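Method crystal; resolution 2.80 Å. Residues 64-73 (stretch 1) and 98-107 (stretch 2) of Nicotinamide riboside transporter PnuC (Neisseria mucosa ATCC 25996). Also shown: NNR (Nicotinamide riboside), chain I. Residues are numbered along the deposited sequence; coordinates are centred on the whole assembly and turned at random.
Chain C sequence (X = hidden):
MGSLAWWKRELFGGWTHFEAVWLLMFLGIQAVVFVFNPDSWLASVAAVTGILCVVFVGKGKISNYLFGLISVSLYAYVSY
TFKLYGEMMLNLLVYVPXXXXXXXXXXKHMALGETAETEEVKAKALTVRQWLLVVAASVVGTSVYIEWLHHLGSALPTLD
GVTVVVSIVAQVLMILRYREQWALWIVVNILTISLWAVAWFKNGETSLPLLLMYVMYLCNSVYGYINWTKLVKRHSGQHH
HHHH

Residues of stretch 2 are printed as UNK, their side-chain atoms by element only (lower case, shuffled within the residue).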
# COMPACT_ATOMS: atom_id res chain seq x y z
N ASN C 64 11.31 -4.36 23.58
CA ASN C 64 11.33 -4.84 22.21
C ASN C 64 12.51 -5.77 22.01
O ASN C 64 12.41 -6.76 21.30
CB ASN C 64 11.39 -3.67 21.20
CG ASN C 64 12.81 -3.32 20.79
OD1 ASN C 64 13.38 -3.93 19.86
ND2 ASN C 64 13.39 -2.33 21.46
N TYR C 65 13.62 -5.49 22.70
CA TYR C 65 14.89 -6.15 22.42
C TYR C 65 14.93 -7.63 22.77
O TYR C 65 15.54 -8.43 22.04
CB TYR C 65 16.05 -5.42 23.09
CG TYR C 65 16.39 -4.11 22.42
CD1 TYR C 65 16.88 -4.08 21.11
CD2 TYR C 65 16.23 -2.90 23.09
CE1 TYR C 65 17.19 -2.89 20.50
CE2 TYR C 65 16.55 -1.71 22.49
CZ TYR C 65 17.03 -1.70 21.20
OH TYR C 65 17.34 -0.50 20.59
N LEU C 66 14.28 -8.00 23.87
CA LEU C 66 14.17 -9.40 24.22
C LEU C 66 13.42 -10.19 23.14
O LEU C 66 13.90 -11.22 22.67
CB LEU C 66 13.48 -9.56 25.57
CG LEU C 66 13.10 -11.01 25.89
CD1 LEU C 66 14.32 -11.93 25.79
CD2 LEU C 66 12.45 -11.10 27.27
N PHE C 67 12.25 -9.69 22.75
CA PHE C 67 11.50 -10.26 21.63
C PHE C 67 12.34 -10.35 20.37
O PHE C 67 12.39 -11.39 19.73
CB PHE C 67 10.23 -9.45 21.34
CG PHE C 67 9.19 -9.55 22.41
CD1 PHE C 67 8.41 -10.70 22.54
CD2 PHE C 67 9.00 -8.51 23.31
CE1 PHE C 67 7.46 -10.80 23.54
CE2 PHE C 67 8.05 -8.60 24.32
CZ PHE C 67 7.28 -9.75 24.43
N GLY C 68 13.01 -9.25 20.03
CA GLY C 68 13.84 -9.20 18.83
C GLY C 68 14.86 -10.31 18.80
O GLY C 68 15.06 -10.97 17.77
N LEU C 69 15.49 -10.54 19.96
CA LEU C 69 16.54 -11.55 20.09
C LEU C 69 16.05 -12.93 19.65
O LEU C 69 16.72 -13.59 18.85
CB LEU C 69 17.07 -11.60 21.54
CG LEU C 69 18.40 -12.32 21.83
CD1 LEU C 69 18.18 -13.81 22.06
CD2 LEU C 69 19.41 -12.08 20.72
N ILE C 70 14.90 -13.35 20.18
CA ILE C 70 14.25 -14.61 19.76
C ILE C 70 13.95 -14.56 18.27
O ILE C 70 14.41 -15.42 17.50
CB ILE C 70 12.92 -14.84 20.50
CG1 ILE C 70 13.17 -15.11 21.99
CG2 ILE C 70 12.15 -15.99 19.87
CD1 ILE C 70 11.96 -14.84 22.87
N SER C 71 13.20 -13.54 17.89
CA SER C 71 12.62 -13.45 16.58
C SER C 71 13.65 -13.55 15.47
O SER C 71 13.51 -14.39 14.58
CB SER C 71 11.83 -12.16 16.44
OG SER C 71 11.48 -11.96 15.08
N VAL C 72 14.67 -12.68 15.52
CA VAL C 72 15.69 -12.64 14.43
C VAL C 72 16.49 -13.94 14.30
O VAL C 72 16.94 -14.29 13.20
CB VAL C 72 16.66 -11.42 14.53
CG1 VAL C 72 15.94 -10.12 14.20
CG2 VAL C 72 17.35 -11.34 15.89
N SER C 73 16.64 -14.66 15.41
CA SER C 73 17.42 -15.90 15.44
C SER C 73 16.67 -16.95 14.66
O SER C 73 17.11 -17.40 13.59
CB SER C 73 17.63 -16.37 16.88
OG SER C 73 18.25 -15.36 17.65
N UNK C 98 23.37 -6.88 17.89
CA UNK C 98 22.83 -5.53 18.03
C UNK C 98 21.65 -5.44 19.03
O UNK C 98 21.45 -4.41 19.66
c UNK C 98 23.70 -4.66 15.84
c UNK C 98 21.68 -3.62 16.83
c UNK C 98 22.45 -4.92 16.66
N UNK C 99 20.91 -6.54 19.18
CA UNK C 99 19.85 -6.61 20.19
C UNK C 99 20.36 -6.16 21.57
O UNK C 99 19.68 -5.40 22.27
c UNK C 99 18.34 -8.38 19.11
c UNK C 99 19.25 -8.01 20.28
c UNK C 99 17.31 -7.30 18.81
n UNK C 99 17.36 -6.75 17.60
o UNK C 99 16.47 -6.97 19.66
N UNK C 100 21.55 -6.63 21.95
CA UNK C 100 22.14 -6.27 23.25
C UNK C 100 22.67 -4.85 23.22
O UNK C 100 22.29 -4.02 24.06
c UNK C 100 22.56 -10.83 22.67
c UNK C 100 21.83 -10.52 24.94
c UNK C 100 22.81 -8.66 23.72
c UNK C 100 22.25 -9.18 24.88
c UNK C 100 21.99 -11.34 23.83
c UNK C 100 23.25 -7.24 23.66
c UNK C 100 22.97 -9.50 22.61
N UNK C 101 23.53 -4.57 22.24
CA UNK C 101 24.01 -3.22 21.96
C UNK C 101 22.87 -2.19 22.05
O UNK C 101 22.99 -1.18 22.77
c UNK C 101 25.46 -1.90 20.40
c UNK C 101 24.61 -3.14 20.54
c UNK C 101 25.42 -4.39 20.25
N UNK C 102 21.80 -2.45 21.31
CA UNK C 102 20.57 -1.68 21.39
C UNK C 102 20.02 -1.52 22.79
O UNK C 102 19.72 -0.41 23.23
N UNK C 103 19.87 -2.63 23.52
CA UNK C 103 19.35 -2.57 24.90
C UNK C 103 20.22 -1.69 25.78
O UNK C 103 19.71 -0.96 26.64
c UNK C 103 17.82 -3.82 29.58
c UNK C 103 19.03 -4.43 29.28
c UNK C 103 17.06 -3.25 28.58
c UNK C 103 17.51 -3.30 27.26
c UNK C 103 19.21 -3.95 25.52
c UNK C 103 18.72 -3.92 26.94
c UNK C 103 19.48 -4.48 27.96
N UNK C 104 21.54 -1.77 25.57
CA UNK C 104 22.51 -0.93 26.25
C UNK C 104 22.18 0.55 26.08
O UNK C 104 21.87 1.23 27.06
c UNK C 104 23.92 -1.22 25.74
N UNK C 105 22.22 1.03 24.84
CA UNK C 105 22.15 2.47 24.55
C UNK C 105 20.78 3.04 24.68
O UNK C 105 20.64 4.22 24.98
se UNK C 105 24.14 2.30 20.96
c UNK C 105 22.60 2.76 23.15
c UNK C 105 23.05 0.71 20.56
c UNK C 105 23.99 2.27 22.90
N UNK C 106 19.76 2.24 24.38
CA UNK C 106 18.39 2.66 24.66
C UNK C 106 18.20 2.81 26.18
O UNK C 106 17.72 3.85 26.65
c UNK C 106 15.46 2.29 20.88
c UNK C 106 17.38 1.67 24.08
c UNK C 106 15.49 1.88 22.24
c UNK C 106 17.56 2.47 21.62
c UNK C 106 13.12 1.87 20.74
c UNK C 106 16.84 2.03 22.70
c UNK C 106 14.29 1.46 22.85
c UNK C 106 14.28 2.29 20.12
c UNK C 106 13.11 1.47 22.09
n UNK C 106 16.74 2.64 20.53
N UNK C 107 18.63 1.79 26.94
CA UNK C 107 18.49 1.77 28.41
C UNK C 107 18.85 3.09 29.07
O UNK C 107 18.23 3.49 30.04
c UNK C 107 19.00 0.33 30.48
n UNK C 107 21.32 -0.47 30.76
n UNK C 107 22.06 -2.55 31.41
n UNK C 107 23.55 -0.99 30.63
c UNK C 107 19.91 -0.75 31.05
c UNK C 107 19.34 0.65 29.02
c UNK C 107 22.31 -1.34 30.93
O2R NNR I . 14.79 -4.57 16.25
C2R NNR I . 14.20 -5.03 14.92
C3R NNR I . 14.71 -6.44 14.58
O3R NNR I . 15.92 -6.63 15.14
C4R NNR I . 14.85 -6.46 13.07
C5R NNR I . 13.57 -7.03 12.34
O5R NNR I . 13.63 -6.67 10.92
O4R NNR I . 15.06 -5.21 12.73
C1R NNR I . 14.57 -4.27 13.93
N1 NNR I . 13.47 -3.40 13.47
C2 NNR I . 12.78 -3.68 12.28
C6 NNR I . 13.11 -2.30 14.21
C5 NNR I . 12.05 -1.47 13.77
C4 NNR I . 11.38 -1.74 12.60
C3 NNR I . 11.72 -2.84 11.86
C7 NNR I . 10.94 -3.13 10.59
O7 NNR I . 11.42 -3.77 9.71
N7 NNR I . 9.60 -2.63 10.46

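Position 98 carries three side-chain carbons, one bonded to CA and bearing the other two; branching at the first carbon identifies Val-98, which points sideways and stays clear of stretch 1. At position 99 three carbons run in a chain, and the third bears one oxygen and one nitrogen, the outline of a primary amide. Its CB sets off sideways, but the chain bends inward among Asn-64, Tyr-65, Gly-68 and Leu-69. Three carbons before the amide group, counting its own, make this Gln-99, one carbon longer than asparagine. The amide lies close to both the carbonyl oxygen of Tyr-65 and the bound nicotinamide riboside, although its orientation is uncertain.

Position 100 has one carbon followed by a ring of six carbons with no hydroxyl, hence Phe-100; its CB points away, yet the ring returns to place CE2 3.9 Å from Leu-69 CD2. Position 101 repeats the three-carbon fork of a residue branched at CB: Val-101, without contact to stretch 1. Position 102 has no side-chain atoms and is Gly-102. The Tyr-65 ring occupies the space beside it, with Tyr-65 CZ 3.4 Å from Gly-102 C, and an ideal CB here would clash with Tyr-65 CE1.

At position 103, one carbon leads to another plain six-carbon ring, so this is Phe-103; its CB is 4.0 Å from Tyr-65 CD2, while the end of the side chain leads away. The single carbon at position 104 defines Ala-104, pointing away. Position 105 has two carbons, a selenium and a terminal carbon in an unbranched chain: Met-105, modelled as selenomethionine and not in contact. Position 106 bears one carbon and a fused five- and six-membered ring system holding eight carbons and one nitrogen, which only tryptophan provides. Trp-106 presents a face to Tyr-65, whose OH lies 3.2 Å from Trp-106 CD1. Finally, position 107 has three carbons, a nitrogen and a carbon carrying two more nitrogens, the guanidinium of Arg-107, which extends away from stretch 1.

The helices run nearly antiparallel, their axes approaching to 9.2 Å, and pack by reciprocal insertion. Tyr-65 enters the hollow formed by Gln-99, Gly-102, Phe-103 and Trp-106, laying one ring face over the backbone at Gly-102 and Phe-103 and directing its edge toward the Trp-106 face, with the planes at 82°. In return, Gln-99 fills a hollow in stretch 1, where Gly-68 leaves room for its amide. Leu-69 and Phe-100 add an apolar contact beside this interlocked centre.

Stretch 2, residues 98-107: VQFVGFAMWR
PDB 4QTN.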